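Local coordinates for Sca-family protein (Rickettsia rickettsii, PDB 4LQ8) that is a rickettsial surface cell antigen, Sca4, represented here by its N-terminal head domain, and is probably linked to cell adhesion, its exact role being unsettled, at residues Val69-Ile74 / Lys274-Ser278; Ile74-Lys78 / Gly323-Asp327; Leu196-Lys202 / Ser219-Asp225; Thr207-Gln211 / Glu296-Ile301. All coordinates share one frame; numbering follows the deposited sequence.

Contact 1 (Val69-Ile74 / Lys274-Ser278); sequences VRETII and KEISS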
# COMPACT_ATOMS: atom_id res chain seq x y z
N VAL A 69 6.72 -9.20 0.66
CA VAL A 69 6.28 -7.80 0.58
C VAL A 69 7.08 -6.92 1.58
O VAL A 69 7.44 -5.80 1.24
CB VAL A 69 4.72 -7.68 0.70
CG1 VAL A 69 4.27 -6.22 0.86
CG2 VAL A 69 4.06 -8.30 -0.53
N ARG A 70 7.39 -7.43 2.78
CA ARG A 70 8.23 -6.67 3.74
C ARG A 70 9.63 -6.47 3.19
O ARG A 70 10.17 -5.37 3.24
CB ARG A 70 8.30 -7.41 5.09
CG ARG A 70 6.99 -7.35 5.84
CD ARG A 70 6.97 -8.33 6.99
NE ARG A 70 5.77 -8.10 7.78
CZ ARG A 70 5.32 -8.89 8.75
NH1 ARG A 70 5.98 -9.99 9.08
NH2 ARG A 70 4.21 -8.59 9.40
N GLU A 71 10.20 -7.53 2.59
CA GLU A 71 11.56 -7.50 2.04
C GLU A 71 11.73 -6.68 0.77
O GLU A 71 12.82 -6.18 0.53
CB GLU A 71 12.06 -8.93 1.75
CG GLU A 71 12.22 -9.77 2.99
CD GLU A 71 12.78 -11.16 2.73
OE1 GLU A 71 12.68 -11.65 1.59
OE2 GLU A 71 13.34 -11.75 3.68
N THR A 72 10.71 -6.64 -0.08
CA THR A 72 10.83 -5.97 -1.38
C THR A 72 10.17 -4.60 -1.43
O THR A 72 10.55 -3.78 -2.26
CB THR A 72 10.29 -6.86 -2.53
OG1 THR A 72 8.87 -6.89 -2.44
CG2 THR A 72 10.84 -8.25 -2.49
N ILE A 73 9.17 -4.37 -0.58
CA ILE A 73 8.47 -3.08 -0.57
C ILE A 73 8.67 -2.29 0.72
O ILE A 73 9.22 -1.19 0.69
CB ILE A 73 6.94 -3.24 -0.92
CG1 ILE A 73 6.70 -3.97 -2.30
CG2 ILE A 73 6.19 -1.88 -0.85
CD1 ILE A 73 7.13 -3.15 -3.65
N ILE A 74 8.14 -2.82 1.86
CA ILE A 74 8.10 -2.08 3.13
C ILE A 74 9.49 -1.68 3.64
O ILE A 74 9.71 -0.49 3.91
CB ILE A 74 7.25 -2.81 4.20
CG1 ILE A 74 5.78 -2.97 3.69
CG2 ILE A 74 7.31 -2.08 5.57
CD1 ILE A 74 4.94 -4.00 4.46
N LYS A 274 -2.34 -8.75 8.77
CA LYS A 274 -0.98 -8.63 9.32
C LYS A 274 -0.18 -7.51 8.68
O LYS A 274 0.77 -7.00 9.28
CB LYS A 274 -0.21 -9.97 9.11
CG LYS A 274 -0.86 -11.20 9.80
CD LYS A 274 -0.63 -11.23 11.30
CE LYS A 274 -1.35 -12.37 11.96
NZ LYS A 274 -1.14 -12.35 13.43
N GLU A 275 -0.52 -7.18 7.43
CA GLU A 275 0.29 -6.22 6.70
C GLU A 275 -0.46 -5.66 5.53
O GLU A 275 -1.37 -6.30 5.01
CB GLU A 275 1.55 -6.95 6.17
CG GLU A 275 2.79 -6.10 6.04
CD GLU A 275 3.27 -5.44 7.32
OE1 GLU A 275 2.87 -4.28 7.56
OE2 GLU A 275 4.02 -6.07 8.09
N ILE A 276 -0.07 -4.46 5.13
CA ILE A 276 -0.53 -3.79 3.92
C ILE A 276 0.70 -3.16 3.27
O ILE A 276 1.75 -3.05 3.92
CB ILE A 276 -1.67 -2.75 4.15
CG1 ILE A 276 -1.17 -1.52 5.00
CG2 ILE A 276 -2.95 -3.40 4.71
CD1 ILE A 276 -2.17 -0.31 5.04
N SER A 277 0.57 -2.75 2.02
CA SER A 277 1.63 -1.99 1.35
C SER A 277 1.03 -1.16 0.26
O SER A 277 -0.06 -1.45 -0.24
CB SER A 277 2.73 -2.91 0.79
OG SER A 277 2.45 -3.38 -0.52
N SER A 278 1.79 -0.15 -0.18
CA SER A 278 1.43 0.70 -1.29
C SER A 278 2.65 1.48 -1.72
O SER A 278 3.60 1.59 -0.93
CB SER A 278 0.30 1.65 -0.89
OG SER A 278 0.79 2.77 -0.16
O HOH W 1 1.85 -8.67 11.42
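Helix segment 69-74 lies over strand 274-277 with a short-segment axis distance of 9.6 Å, and the two run roughly the same way, 28° apart. Arg70, Ile74, Val69 and Ile73 meet Glu275 and Ser277 across this interface. The guanidinium of Arg70 reaches Glu275 side-on and spends two nitrogens on one oxygen: NE to Glu275 OE2 is 2.7 Å and NH2 to the same OE2 is 2.8 Å. This salt bridge lies at the edge of the guanidinium, near its plane. Both nitrogens come to the anti side of OE2, somewhat out of the carboxylate plane, and the guanidinium and carboxylate planes stand 73° apart. OE2 also accepts from the backbone N of Gln324, while OE1 is bonded to Ser325 OG, so both carboxylate oxygens are held. A water links Arg70 NH2, weakly, to Lys274 O.

Strand 271-277 pairs with strand 258-265 in the mixed sheet. There His262 is opposed by two residues, Lys274 and Glu275, a classic beta bulge at the point where the salt bridge forms. Glu275 is bent at chi2, and its CG packs 3.4 Å from Ile74 CD1. The same methyl lies 3.4 Å from Ile276 O. Further along, Val69 CG1 comes from the helix to 3.6 Å from Ser277 OG. That branch is anti to the backbone N (chi1 170°), which aims it at the strand. Ile73 CG2 touches Ser277 CB at 4.0 Å. The hydroxyl of Ser277 is buried but has polar partners in Thr260 and Tyr149. The helix widens to a pi turn here, and Val69 O accepts from both Ile73 N and Ile74 N.

Contact 2 (Ile74-Lys78 / Gly323-Asp327); sequences IQPQK and GQSVD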
# COMPACT_ATOMS: atom_id res chain seq x y z
N ILE A 74 8.14 -2.82 1.86
CA ILE A 74 8.10 -2.08 3.13
C ILE A 74 9.49 -1.68 3.64
O ILE A 74 9.71 -0.49 3.91
CB ILE A 74 7.25 -2.81 4.20
CG1 ILE A 74 5.78 -2.97 3.69
CG2 ILE A 74 7.31 -2.08 5.57
CD1 ILE A 74 4.94 -4.00 4.46
N GLN A 75 10.40 -2.64 3.83
CA GLN A 75 11.76 -2.37 4.32
C GLN A 75 12.55 -1.49 3.34
O GLN A 75 13.05 -0.46 3.79
CB GLN A 75 12.51 -3.66 4.72
CG GLN A 75 13.82 -3.41 5.49
CD GLN A 75 13.58 -2.73 6.80
OE1 GLN A 75 12.74 -3.16 7.61
NE2 GLN A 75 14.24 -1.61 7.02
N PRO A 76 12.61 -1.76 2.01
CA PRO A 76 13.36 -0.84 1.12
C PRO A 76 12.83 0.59 1.07
O PRO A 76 13.62 1.52 0.91
CB PRO A 76 13.26 -1.53 -0.27
CG PRO A 76 13.04 -2.95 0.04
CD PRO A 76 12.13 -2.93 1.25
N GLN A 77 11.51 0.79 1.23
CA GLN A 77 10.93 2.14 1.26
C GLN A 77 11.50 2.89 2.46
O GLN A 77 11.93 4.04 2.32
CB GLN A 77 9.41 2.12 1.32
CG GLN A 77 8.75 1.75 0.00
CD GLN A 77 7.26 1.58 0.18
OE1 GLN A 77 6.75 1.21 1.25
NE2 GLN A 77 6.53 1.85 -0.87
N LYS A 78 11.51 2.22 3.63
CA LYS A 78 12.09 2.73 4.88
C LYS A 78 13.58 2.98 4.71
O LYS A 78 14.05 4.01 5.17
CB LYS A 78 11.91 1.70 6.01
CG LYS A 78 10.49 1.58 6.52
CD LYS A 78 10.45 0.57 7.64
CE LYS A 78 9.05 0.38 8.18
NZ LYS A 78 9.03 -0.71 9.19
N GLY A 323 2.51 -5.57 12.76
CA GLY A 323 2.98 -5.40 11.40
C GLY A 323 4.08 -4.36 11.30
O GLY A 323 4.32 -3.60 12.24
N GLN A 324 4.76 -4.32 10.17
CA GLN A 324 5.87 -3.40 9.95
C GLN A 324 5.50 -2.14 9.19
O GLN A 324 6.31 -1.22 9.11
CB GLN A 324 6.99 -4.15 9.25
CG GLN A 324 7.58 -5.27 10.11
CD GLN A 324 8.61 -6.04 9.34
OE1 GLN A 324 9.08 -5.63 8.27
NE2 GLN A 324 8.95 -7.19 9.84
N SER A 325 4.29 -2.10 8.61
CA SER A 325 3.84 -0.94 7.85
C SER A 325 3.92 0.33 8.66
O SER A 325 3.59 0.34 9.86
CB SER A 325 2.40 -1.12 7.38
OG SER A 325 2.38 -2.03 6.30
N VAL A 326 4.39 1.40 8.02
CA VAL A 326 4.41 2.72 8.64
C VAL A 326 3.51 3.61 7.77
O VAL A 326 3.39 3.38 6.55
CB VAL A 326 5.84 3.26 8.91
CG1 VAL A 326 6.51 2.41 9.99
CG2 VAL A 326 6.69 3.25 7.64
N ASP A 327 2.83 4.57 8.39
CA ASP A 327 1.80 5.38 7.74
C ASP A 327 2.28 6.10 6.45
O ASP A 327 1.71 5.85 5.37
CB ASP A 327 1.12 6.33 8.73
CG ASP A 327 -0.08 6.99 8.12
OD1 ASP A 327 0.09 7.76 7.17
OD2 ASP A 327 -1.20 6.66 8.53
O HOH W 2 10.02 -3.08 7.83
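The ammonium of Lys78 is gripped by three oxygens. Lys78 NZ donates to Gln324 O at 2.8 Å, and it also bonds to a water and to Thr114 O outside the two segments. The carbonyl of Gln324 is met at a C=O...N angle of 142°, with the nitrogen tilted 15° from the carbonyl plane. That water lies 2.9 Å from Lys78 NZ and donates to two side-chain oxygens, Gln75 OE1 and Gln324 OE1. The two amide oxygens are thus bridged by the water and have no direct bond to each other. The Gln75 amide is fixed also by its NE2, which bonds to Asp79 OD1 and Lys113 O.

The lysine chain is straight beyond CG, with chi2, chi3 and chi4 all close to 180°. This carries the ammonium from the helix across to the loop. Its last carbon packs on the way: Lys78 CE is 3.7 Å from Val326 CG1, and the two side chains meet at a slant. Phe119 of helix 116-120 touches both of them. Ile74 packs its methyls against polar atoms of the loop. Its CG2 branch lies 3.8 Å from Gln324 O, and its CD1 methyl lies 3.7 Å from OG of Ser325, the serine that holds Glu275. The loop is therefore joined to the sheet as well as to the helix.

Within the helix, Pro76 lacks an N-H, which interrupts the backbone bonding and goes with a kink. The arrangement is that of an irregular loop held against a long helix by a lysine-to-carbonyl bond, here between helix 64-90 and the connection from helix 308-320 to strand 329-332.

Contact 3 (Leu196-Lys202 / Ser219-Asp225); sequences LNETTVK and SSYREID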
# COMPACT_ATOMS: atom_id res chain seq x y z
N LEU A 196 -15.50 -9.55 -1.49
CA LEU A 196 -14.96 -8.19 -1.61
C LEU A 196 -15.90 -7.36 -2.47
O LEU A 196 -16.34 -7.83 -3.52
CB LEU A 196 -13.54 -8.19 -2.21
CG LEU A 196 -12.46 -8.96 -1.41
CD1 LEU A 196 -11.23 -9.15 -2.26
CD2 LEU A 196 -12.11 -8.22 -0.12
N ASN A 197 -16.25 -6.16 -1.99
CA ASN A 197 -17.11 -5.24 -2.72
C ASN A 197 -16.26 -4.13 -3.34
O ASN A 197 -15.52 -3.47 -2.64
CB ASN A 197 -18.16 -4.61 -1.78
CG ASN A 197 -19.16 -3.75 -2.51
OD1 ASN A 197 -19.98 -4.24 -3.31
ND2 ASN A 197 -19.05 -2.44 -2.33
N GLU A 198 -16.38 -3.94 -4.65
CA GLU A 198 -15.69 -2.88 -5.38
C GLU A 198 -16.74 -1.86 -5.84
O GLU A 198 -17.63 -2.20 -6.62
CB GLU A 198 -14.94 -3.47 -6.58
CG GLU A 198 -14.14 -2.46 -7.38
CD GLU A 198 -13.94 -2.86 -8.83
OE1 GLU A 198 -14.95 -2.91 -9.56
OE2 GLU A 198 -12.79 -3.14 -9.22
N THR A 199 -16.63 -0.61 -5.36
CA THR A 199 -17.52 0.49 -5.74
C THR A 199 -16.76 1.38 -6.69
O THR A 199 -15.70 1.89 -6.31
CB THR A 199 -18.01 1.28 -4.51
OG1 THR A 199 -18.60 0.37 -3.58
CG2 THR A 199 -19.05 2.38 -4.88
N THR A 200 -17.27 1.57 -7.91
CA THR A 200 -16.66 2.49 -8.87
C THR A 200 -17.43 3.83 -8.75
O THR A 200 -18.65 3.83 -8.77
CB THR A 200 -16.69 1.90 -10.29
OG1 THR A 200 -15.83 0.78 -10.32
CG2 THR A 200 -16.24 2.89 -11.36
N VAL A 201 -16.71 4.95 -8.60
CA VAL A 201 -17.33 6.27 -8.52
C VAL A 201 -17.04 6.95 -9.86
O VAL A 201 -15.88 7.18 -10.19
CB VAL A 201 -16.81 7.08 -7.30
CG1 VAL A 201 -17.51 8.44 -7.21
CG2 VAL A 201 -16.99 6.31 -5.99
N LYS A 202 -18.09 7.23 -10.63
CA LYS A 202 -18.03 7.81 -11.98
C LYS A 202 -18.75 9.15 -12.02
O LYS A 202 -18.76 9.79 -13.06
CB LYS A 202 -18.76 6.88 -12.98
CG LYS A 202 -18.03 5.60 -13.35
CD LYS A 202 -18.74 4.88 -14.50
CE LYS A 202 -19.76 3.85 -14.06
NZ LYS A 202 -19.13 2.56 -13.65
N SER A 219 -11.70 11.52 -13.30
CA SER A 219 -13.08 11.36 -13.77
C SER A 219 -13.69 10.03 -13.29
O SER A 219 -14.90 9.87 -13.36
CB SER A 219 -13.16 11.51 -15.28
OG SER A 219 -12.26 10.63 -15.93
N SER A 220 -12.87 9.11 -12.77
CA SER A 220 -13.38 7.84 -12.24
C SER A 220 -12.34 7.23 -11.33
O SER A 220 -11.15 7.33 -11.59
CB SER A 220 -13.73 6.87 -13.37
OG SER A 220 -14.35 5.70 -12.89
N TYR A 221 -12.80 6.57 -10.25
CA TYR A 221 -11.93 5.86 -9.31
C TYR A 221 -12.75 4.76 -8.66
O TYR A 221 -13.98 4.73 -8.83
CB TYR A 221 -11.31 6.82 -8.25
CG TYR A 221 -12.30 7.41 -7.27
CD1 TYR A 221 -12.63 6.75 -6.09
CD2 TYR A 221 -12.91 8.64 -7.53
CE1 TYR A 221 -13.53 7.30 -5.18
CE2 TYR A 221 -13.82 9.20 -6.62
CZ TYR A 221 -14.11 8.53 -5.44
OH TYR A 221 -15.05 9.03 -4.58
N ARG A 222 -12.09 3.85 -7.95
CA ARG A 222 -12.81 2.78 -7.26
C ARG A 222 -12.35 2.70 -5.82
O ARG A 222 -11.26 3.17 -5.46
CB ARG A 222 -12.64 1.42 -7.97
CG ARG A 222 -11.18 0.92 -7.86
CD ARG A 222 -11.00 -0.47 -8.38
NE ARG A 222 -9.57 -0.83 -8.39
CZ ARG A 222 -9.13 -2.05 -8.61
NH1 ARG A 222 -9.99 -3.05 -8.79
NH2 ARG A 222 -7.83 -2.30 -8.65
N GLU A 223 -13.16 2.07 -5.00
CA GLU A 223 -12.78 1.81 -3.62
C GLU A 223 -13.23 0.40 -3.26
O GLU A 223 -14.34 -0.00 -3.60
CB GLU A 223 -13.34 2.86 -2.64
CG GLU A 223 -14.85 2.99 -2.67
CD GLU A 223 -15.37 4.19 -1.89
OE1 GLU A 223 -16.09 3.98 -0.89
OE2 GLU A 223 -15.02 5.33 -2.26
N ILE A 224 -12.35 -0.35 -2.59
CA ILE A 224 -12.69 -1.70 -2.16
C ILE A 224 -12.90 -1.72 -0.66
O ILE A 224 -12.12 -1.13 0.09
CB ILE A 224 -11.67 -2.75 -2.69
CG1 ILE A 224 -11.75 -2.82 -4.23
CG2 ILE A 224 -11.91 -4.13 -2.04
CD1 ILE A 224 -10.51 -3.37 -4.92
N ASP A 225 -13.98 -2.37 -0.22
CA ASP A 225 -14.30 -2.44 1.19
C ASP A 225 -13.51 -3.58 1.87
O ASP A 225 -14.07 -4.60 2.23
CB ASP A 225 -15.82 -2.57 1.39
CG ASP A 225 -16.30 -2.29 2.81
OD1 ASP A 225 -15.54 -1.66 3.58
OD2 ASP A 225 -17.45 -2.66 3.12
O HOH W 3 -15.98 -5.93 0.92
O HOH W 4 -16.69 -0.65 -2.02
O HOH W 5 -16.17 10.27 -10.25
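Strands 196-201 and 221-224 meet as an antiparallel pair, packed tightly where Val201 lies against the ring of Tyr221. Val201 CB sits over one face of that ring in a CH-pi contact, 3.8 Å from the centroid, and the two methyls reach on to the hydroxyl. Tyr221 CG stands between its own backbone N and carbonyl carbon (chi1 67°), which lays the ring alongside Val201. In the backbone, Val201 N donates to Tyr221 O at 2.7 Å, and Tyr221 N returns a bond to Val201 O. Thr199 and Glu223 form the other hydrogen-bonded pair, with Thr199 N to Glu223 O at 3.0 Å.

On the opposite face of the sheet, Glu198 and Arg222 form a salt bridge, with Arg222 NH1 to Glu198 OE2 at 2.8 Å. The bond uses the anti lone pair of OE2 and lies near the guanidinium plane, though the two flat groups are turned 65° apart. Ile224 packs beside it, its CG1 4.0 Å from Glu198 CG.

The ends are looser and wetter. Asp225 N still bonds to Asn197 O at 3.1 Å, but one water joins Asn197 N to Asp225 O. Another water lies along the Asn197 and Thr199 side and reaches into the strand pair. It donates to Asn197 O and Glu223 O and also meets Thr199 OG1. At the far end, Lys202 CG only brushes Ser220 OG, at 3.7 Å.

Each charged partner has a further one, Arg181 for Glu198 and Asp32 for Arg222. The buried charges therefore alternate in sign along a network, which probably keeps both residues ionised and ties this strand pair to neighbouring parts of the fold.

Contact 4 (Thr207-Gln211 / Glu296-Ile301); sequences TLAKQ and EHGGEI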
# COMPACT_ATOMS: atom_id res chain seq x y z
N THR A 207 -10.54 17.61 -9.13
CA THR A 207 -9.21 17.95 -9.62
C THR A 207 -8.21 17.95 -8.46
O THR A 207 -8.50 18.45 -7.38
CB THR A 207 -9.22 19.30 -10.36
OG1 THR A 207 -10.03 19.18 -11.52
CG2 THR A 207 -7.82 19.77 -10.76
N LEU A 208 -7.04 17.39 -8.71
CA LEU A 208 -5.94 17.39 -7.77
C LEU A 208 -4.72 18.03 -8.45
O LEU A 208 -4.78 18.37 -9.64
CB LEU A 208 -5.66 15.99 -7.18
CG LEU A 208 -5.50 14.81 -8.12
CD1 LEU A 208 -4.12 14.85 -8.81
CD2 LEU A 208 -5.65 13.49 -7.37
N ALA A 209 -3.64 18.23 -7.71
CA ALA A 209 -2.45 18.82 -8.31
C ALA A 209 -1.27 17.90 -8.12
O ALA A 209 -1.14 17.27 -7.06
CB ALA A 209 -2.17 20.19 -7.72
N LYS A 210 -0.40 17.82 -9.14
CA LYS A 210 0.87 17.09 -9.05
C LYS A 210 1.81 17.98 -8.21
O LYS A 210 1.51 19.18 -8.03
CB LYS A 210 1.49 16.89 -10.44
CG LYS A 210 0.71 15.99 -11.37
CD LYS A 210 1.52 15.78 -12.63
CE LYS A 210 0.73 15.09 -13.70
NZ LYS A 210 1.53 14.93 -14.94
N GLN A 211 2.94 17.43 -7.72
CA GLN A 211 3.90 18.19 -6.91
C GLN A 211 4.37 19.48 -7.62
O GLN A 211 4.58 20.48 -6.95
CB GLN A 211 5.08 17.31 -6.45
CG GLN A 211 5.86 17.93 -5.27
CD GLN A 211 7.31 17.50 -5.19
OE1 GLN A 211 8.02 17.35 -6.20
NE2 GLN A 211 7.81 17.35 -3.97
N GLU A 296 1.45 9.94 -7.30
CA GLU A 296 2.07 10.44 -8.50
C GLU A 296 3.16 9.39 -8.70
O GLU A 296 3.80 9.03 -7.73
CB GLU A 296 2.66 11.82 -8.25
CG GLU A 296 2.87 12.58 -9.54
CD GLU A 296 3.43 13.97 -9.36
OE1 GLU A 296 3.24 14.57 -8.27
OE2 GLU A 296 4.06 14.47 -10.32
N HIS A 297 3.26 8.79 -9.89
CA HIS A 297 4.20 7.71 -10.18
C HIS A 297 4.58 7.81 -11.64
O HIS A 297 3.70 7.80 -12.51
CB HIS A 297 3.52 6.34 -9.89
CG HIS A 297 4.45 5.35 -9.25
ND1 HIS A 297 5.30 4.54 -10.00
CD2 HIS A 297 4.66 5.10 -7.93
CE1 HIS A 297 5.97 3.82 -9.13
NE2 HIS A 297 5.63 4.12 -7.87
N GLY A 298 5.88 7.93 -11.90
CA GLY A 298 6.40 8.12 -13.25
C GLY A 298 5.83 9.35 -13.93
O GLY A 298 5.57 9.34 -15.14
N GLY A 299 5.55 10.39 -13.15
CA GLY A 299 4.96 11.63 -13.66
C GLY A 299 3.46 11.58 -13.93
O GLY A 299 2.91 12.56 -14.44
N GLU A 300 2.78 10.46 -13.59
CA GLU A 300 1.33 10.31 -13.81
C GLU A 300 0.62 10.13 -12.48
O GLU A 300 1.21 9.66 -11.51
CB GLU A 300 1.02 9.11 -14.73
CG GLU A 300 1.56 9.22 -16.15
CD GLU A 300 0.86 10.23 -17.03
OE1 GLU A 300 -0.23 9.91 -17.55
OE2 GLU A 300 1.41 11.35 -17.21
N ILE A 301 -0.67 10.46 -12.44
CA ILE A 301 -1.50 10.32 -11.27
C ILE A 301 -2.30 9.03 -11.35
O ILE A 301 -2.86 8.71 -12.38
CB ILE A 301 -2.41 11.57 -11.04
CG1 ILE A 301 -1.55 12.82 -10.64
CG2 ILE A 301 -3.53 11.30 -10.02
CD1 ILE A 301 -1.00 12.86 -9.13
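Lys210 and Glu296 run nearly perpendicular, and each sends its polar end to the backbone of the other segment. Lys210 has CG anti to the carbonyl carbon (chi1 -66°) and is extended from there to its tip. This full reach brings Lys210 NZ to Gly299 O at 2.8 Å, nearly in line with the C=O. Glu296 is also extended, but its CG is anti to the backbone N (chi1 -159°). Its carboxylate lies against the lysine stem, with Glu296 OE2 3.5 Å from Lys210 CB. Glu296 OE1 accepts from Gln211 N at 2.9 Å. This bond is nearly straight at the hydrogen, 172°, and meets OE1 on the syn side, out of the carboxylate plane.

The two residues do not form a salt bridge. Lys210 NZ lies nearer to Glu300 OE2, at 4.2 Å, which is also beyond a salt bridge, though opposite charges this close may still attract weakly.

The lysine stem also touches an apolar cluster. Ile301 CG1 is 4.0 Å from Lys210 CG, and Ile301 CD1 is 3.7 Å from Leu208 CD1. The leucine and isoleucine lie alongside, antiparallel to each other. Ile218 and Tyr294 add to this small cluster. Gln211 turns its amide elsewhere, to Glu133 O.

Residues His297 to Glu300 make a type I' beta turn, in which Gly298 and Gly299 both have positive phi. The turn is closed by His297 N to Glu300 O and by Glu300 N to His297 O. This is a tight two-residue beta hairpin joining strands 292-297 and 300-304. The loop that follows strand 206-209 holds it, Lys210 at the turn and Gln211 at the end of strand 292-297.

From the N terminus, helix 64-90 supplies the first segments of contacts 1 and 2, which share Ile74. Contact 1 closes a loop of 199 residues back to strand 271-277. Contact 2 closes a longer one, to the connection after helix 308-320. These two cross, and they touch. Contact 3 is a short closure within the six-stranded antiparallel sheet and lies inside both long loops. Contact 4 starts between its two strands, at strand 206-209, and ends at the hairpin of the mixed sheet. It therefore crosses contacts 1 and 3 but lies within contact 2. Together they tie the long helix to the mixed sheet, and that sheet to the antiparallel one.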